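Local coordinates for choloylglycine hydrolase (Clostridium perfringens, PDB 2RLC), which hydrolyses the amide bond of glycine- and taurine-conjugated bile salts and can also rejoin bile acids to amines, at residues K285-Y290 and A300-K305. Residues are numbered along the deposited sequence; the frame is centred on the assembly and turned at random.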
ATOM      1  N   LYS A 285     -16.066 -17.620  32.766  1.00 12.83           N
ATOM      2  CA  LYS A 285     -15.402 -17.804  34.060  1.00 12.88           C
ATOM      3  C   LYS A 285     -15.368 -16.552  34.939  1.00 12.54           C
ATOM      4  O   LYS A 285     -14.970 -16.621  36.106  1.00 12.54           O
ATOM      5  CB  LYS A 285     -13.977 -18.339  33.861  1.00 13.21           C
ATOM      6  CG  LYS A 285     -13.872 -19.636  33.056  1.00 14.60           C
ATOM      7  CD  LYS A 285     -14.535 -20.812  33.761  1.00 17.08           C
ATOM      8  CE  LYS A 285     -14.211 -22.127  33.066  1.00 18.59           C
ATOM      9  NZ  LYS A 285     -12.773 -22.488  33.222  1.00 20.49           N
ATOM     10  N   GLY A 286     -15.774 -15.414  34.384  1.00 12.12           N
ATOM     11  CA  GLY A 286     -15.786 -14.158  35.135  1.00 11.62           C
ATOM     12  C   GLY A 286     -14.399 -13.653  35.504  1.00 11.41           C
ATOM     13  O   GLY A 286     -14.225 -12.979  36.522  1.00 11.28           O
ATOM     14  N   ILE A 287     -13.410 -13.980  34.676  1.00 10.95           N
ATOM     15  CA  ILE A 287     -12.046 -13.506  34.888  1.00 10.66           C
ATOM     16  C   ILE A 287     -11.735 -12.359  33.929  1.00 10.42           C
ATOM     17  O   ILE A 287     -11.885 -12.493  32.712  1.00 10.30           O
ATOM     18  CB  ILE A 287     -10.989 -14.635  34.731  1.00 10.72           C
ATOM     19  CG1 ILE A 287     -11.356 -15.849  35.597  1.00 10.59           C
ATOM     20  CG2 ILE A 287      -9.592 -14.112  35.106  1.00 10.80           C
ATOM     21  CD1 ILE A 287     -10.662 -17.143  35.198  1.00 11.02           C
ATOM     22  N   TYR A 288     -11.323 -11.233  34.501  1.00 10.07           N
ATOM     23  CA  TYR A 288     -10.833 -10.094  33.741  1.00  9.78           C
ATOM     24  C   TYR A 288      -9.306 -10.173  33.690  1.00  9.82           C
ATOM     25  O   TYR A 288      -8.636 -10.022  34.716  1.00  9.89           O
ATOM     26  CB  TYR A 288     -11.289  -8.783  34.399  1.00  9.62           C
ATOM     27  CG  TYR A 288     -11.019  -7.528  33.593  1.00  9.01           C
ATOM     28  CD1 TYR A 288      -9.799  -6.862  33.693  1.00  9.17           C
ATOM     29  CD2 TYR A 288     -11.994  -6.994  32.747  1.00  9.41           C
ATOM     30  CE1 TYR A 288      -9.548  -5.709  32.963  1.00  8.94           C
ATOM     31  CE2 TYR A 288     -11.752  -5.838  32.007  1.00  9.09           C
ATOM     32  CZ  TYR A 288     -10.525  -5.201  32.121  1.00  9.42           C
ATOM     33  OH  TYR A 288     -10.261  -4.057  31.405  1.00  8.83           O
ATOM     34  N   TYR A 289      -8.768 -10.440  32.499  1.00  9.67           N
ATOM     35  CA  TYR A 289      -7.322 -10.440  32.280  1.00  9.60           C
ATOM     36  C   TYR A 289      -6.910  -9.126  31.638  1.00  9.28           C
ATOM     37  O   TYR A 289      -7.629  -8.598  30.794  1.00  9.52           O
ATOM     38  CB  TYR A 289      -6.906 -11.568  31.334  1.00  9.69           C
ATOM     39  CG  TYR A 289      -7.176 -12.974  31.807  1.00  9.73           C
ATOM     40  CD1 TYR A 289      -6.297 -13.618  32.680  1.00 10.04           C
ATOM     41  CD2 TYR A 289      -8.288 -13.679  31.352  1.00  9.48           C
ATOM     42  CE1 TYR A 289      -6.529 -14.924  33.103  1.00 10.28           C
ATOM     43  CE2 TYR A 289      -8.528 -14.987  31.765  1.00 10.34           C
ATOM     44  CZ  TYR A 289      -7.647 -15.601  32.641  1.00 10.28           C
ATOM     45  OH  TYR A 289      -7.885 -16.891  33.057  1.00 10.21           O
ATOM     46  N   TYR A 290      -5.744  -8.608  32.015  1.00  9.04           N
ATOM     47  CA  TYR A 290      -5.209  -7.410  31.370  1.00  8.65           C
ATOM     48  C   TYR A 290      -3.707  -7.280  31.583  1.00  8.30           C
ATOM     49  O   TYR A 290      -3.160  -7.770  32.578  1.00  8.04           O
ATOM     50  CB  TYR A 290      -5.932  -6.142  31.869  1.00  8.88           C
ATOM     51  CG  TYR A 290      -5.352  -5.581  33.148  1.00  9.23           C
ATOM     52  CD1 TYR A 290      -5.633  -6.173  34.382  1.00 10.18           C
ATOM     53  CD2 TYR A 290      -4.503  -4.474  33.123  1.00  9.94           C
ATOM     54  CE1 TYR A 290      -5.089  -5.672  35.560  1.00 10.03           C
ATOM     55  CE2 TYR A 290      -3.953  -3.964  34.298  1.00  9.76           C
ATOM     56  CZ  TYR A 290      -4.250  -4.569  35.508  1.00  9.90           C
ATOM     57  OH  TYR A 290      -3.709  -4.066  36.668  1.00  9.82           O
ATOM     58  N   ALA A 300      -4.782 -11.196  36.380  1.00 10.29           N
ATOM     59  CA  ALA A 300      -6.120 -11.777  36.405  1.00 10.79           C
ATOM     60  C   ALA A 300      -6.888 -11.381  37.654  1.00 11.24           C
ATOM     61  O   ALA A 300      -6.400 -11.548  38.775  1.00 11.20           O
ATOM     62  CB  ALA A 300      -6.042 -13.291  36.295  1.00 10.78           C
ATOM     63  N   ILE A 301      -8.090 -10.851  37.448  1.00 11.75           N
ATOM     64  CA  ILE A 301      -9.027 -10.597  38.536  1.00 12.47           C
ATOM     65  C   ILE A 301     -10.269 -11.446  38.285  1.00 12.95           C
ATOM     66  O   ILE A 301     -10.930 -11.311  37.253  1.00 13.03           O
ATOM     67  CB  ILE A 301      -9.400  -9.094  38.675  1.00 12.44           C
ATOM     68  CG1 ILE A 301      -8.160  -8.237  38.960  1.00 12.45           C
ATOM     69  CG2 ILE A 301     -10.421  -8.889  39.793  1.00 12.55           C
ATOM     70  CD1 ILE A 301      -7.565  -7.567  37.732  1.00 13.94           C
ATOM     71  N   ASP A 302     -10.555 -12.337  39.229  1.00 13.94           N
ATOM     72  CA  ASP A 302     -11.669 -13.274  39.125  1.00 14.73           C
ATOM     73  C   ASP A 302     -12.809 -12.788  40.011  1.00 15.75           C
ATOM     74  O   ASP A 302     -12.702 -12.812  41.238  1.00 15.80           O
ATOM     75  CB  ASP A 302     -11.204 -14.676  39.546  1.00 14.59           C
ATOM     76  CG  ASP A 302     -12.251 -15.759  39.303  1.00 14.22           C
ATOM     77  OD1 ASP A 302     -13.446 -15.444  39.115  1.00 14.30           O
ATOM     78  OD2 ASP A 302     -11.868 -16.948  39.310  1.00 14.36           O
HETATM   79  N   MSE A 303     -13.902 -12.352  39.386  1.00 16.79           N
HETATM   80  CA  MSE A 303     -15.059 -11.845  40.128  1.00 18.64           C
HETATM   81  C   MSE A 303     -15.711 -12.899  41.024  1.00 18.61           C
HETATM   82  O   MSE A 303     -16.382 -12.556  41.996  1.00 18.72           O
HETATM   83  CB  MSE A 303     -16.095 -11.219  39.186  1.00 18.29           C
HETATM   84  CG  MSE A 303     -16.829 -12.193  38.276  1.00 19.28           C
HETATM   85 SE   MSE A 303     -17.922 -11.246  36.967  1.00 21.82          SE
HETATM   86  CE  MSE A 303     -19.003 -10.216  38.201  1.00 20.07           C
ATOM     87  N   ASN A 304     -15.507 -14.172  40.694  1.00 19.16           N
ATOM     88  CA  ASN A 304     -16.085 -15.273  41.465  1.00 19.87           C
ATOM     89  C   ASN A 304     -15.348 -15.555  42.772  1.00 20.30           C
ATOM     90  O   ASN A 304     -15.805 -16.354  43.588  1.00 20.40           O
ATOM     91  CB  ASN A 304     -16.194 -16.537  40.610  1.00 19.88           C
ATOM     92  CG  ASN A 304     -17.182 -16.385  39.471  1.00 20.57           C
ATOM     93  OD1 ASN A 304     -16.809 -16.445  38.301  1.00 21.63           O
ATOM     94  ND2 ASN A 304     -18.449 -16.171  39.808  1.00 20.75           N
ATOM     95  N   LYS A 305     -14.207 -14.895  42.966  1.00 20.79           N
ATOM     96  CA  LYS A 305     -13.497 -14.944  44.242  1.00 21.39           C
ATOM     97  C   LYS A 305     -14.063 -13.901  45.207  1.00 21.70           C
ATOM     98  O   LYS A 305     -13.778 -13.930  46.407  1.00 21.82           O
ATOM     99  CB  LYS A 305     -11.995 -14.739  44.034  1.00 21.31           C
ATOM    100  CG  LYS A 305     -11.305 -15.915  43.367  1.00 21.68           C
ATOM    101  CD  LYS A 305      -9.868 -15.580  43.013  1.00 22.51           C
ATOM    102  CE  LYS A 305      -9.141 -16.773  42.413  1.00 22.98           C
ATOM    103  NZ  LYS A 305      -8.825 -17.817  43.429  1.00 24.47           N
TER
HETATM  104  O   HOH W   1     -13.633 -18.348  37.647  1.00 20.33           O
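Tyr-288 and Ile-301 form the hydrogen-bonded pair at the middle of two antiparallel strands: Tyr-288 N donates to Ile-301 O (2.8 Å) and Ile-301 N returns a nearly straight bond to Tyr-288 O (171° at the hydrogen). A third bond, Met-303 N to Gly-286 O (2.9 Å), carries the ladder on, and Met-303 CG closes to 3.2 Å from the same Gly-286 O. Packing is tight on the side of Tyr-288, Tyr-290 and Ile-301, where Ile-301 CD1 meets the edge of the Tyr-290 ring at CE1 (3.8 Å). With CG turned opposite the backbone N (chi1 -171°), the Tyr-288 ring leads away from the partner strand toward strand 53-60, and its OH is hydrogen-bonded to Asp-68 OD2. On the other face Ala-300 CB lies obliquely against Tyr-289 CE1 (3.6 Å), while Ile-287 CG2 sits over the rim of that ring. The solvent side lies at Lys-285 and Asn-304, where one water donates to Lys-285 O and Asp-302 OD2, and Asp-302 OD1 accepts Asn-304 N from above the carboxylate plane, closing an Asx turn. The strands form a beta hairpin, outermost within its chain, of an Ntn-hydrolase sheet that runs on through Ala-300, in parallel pairing, into a second subunit.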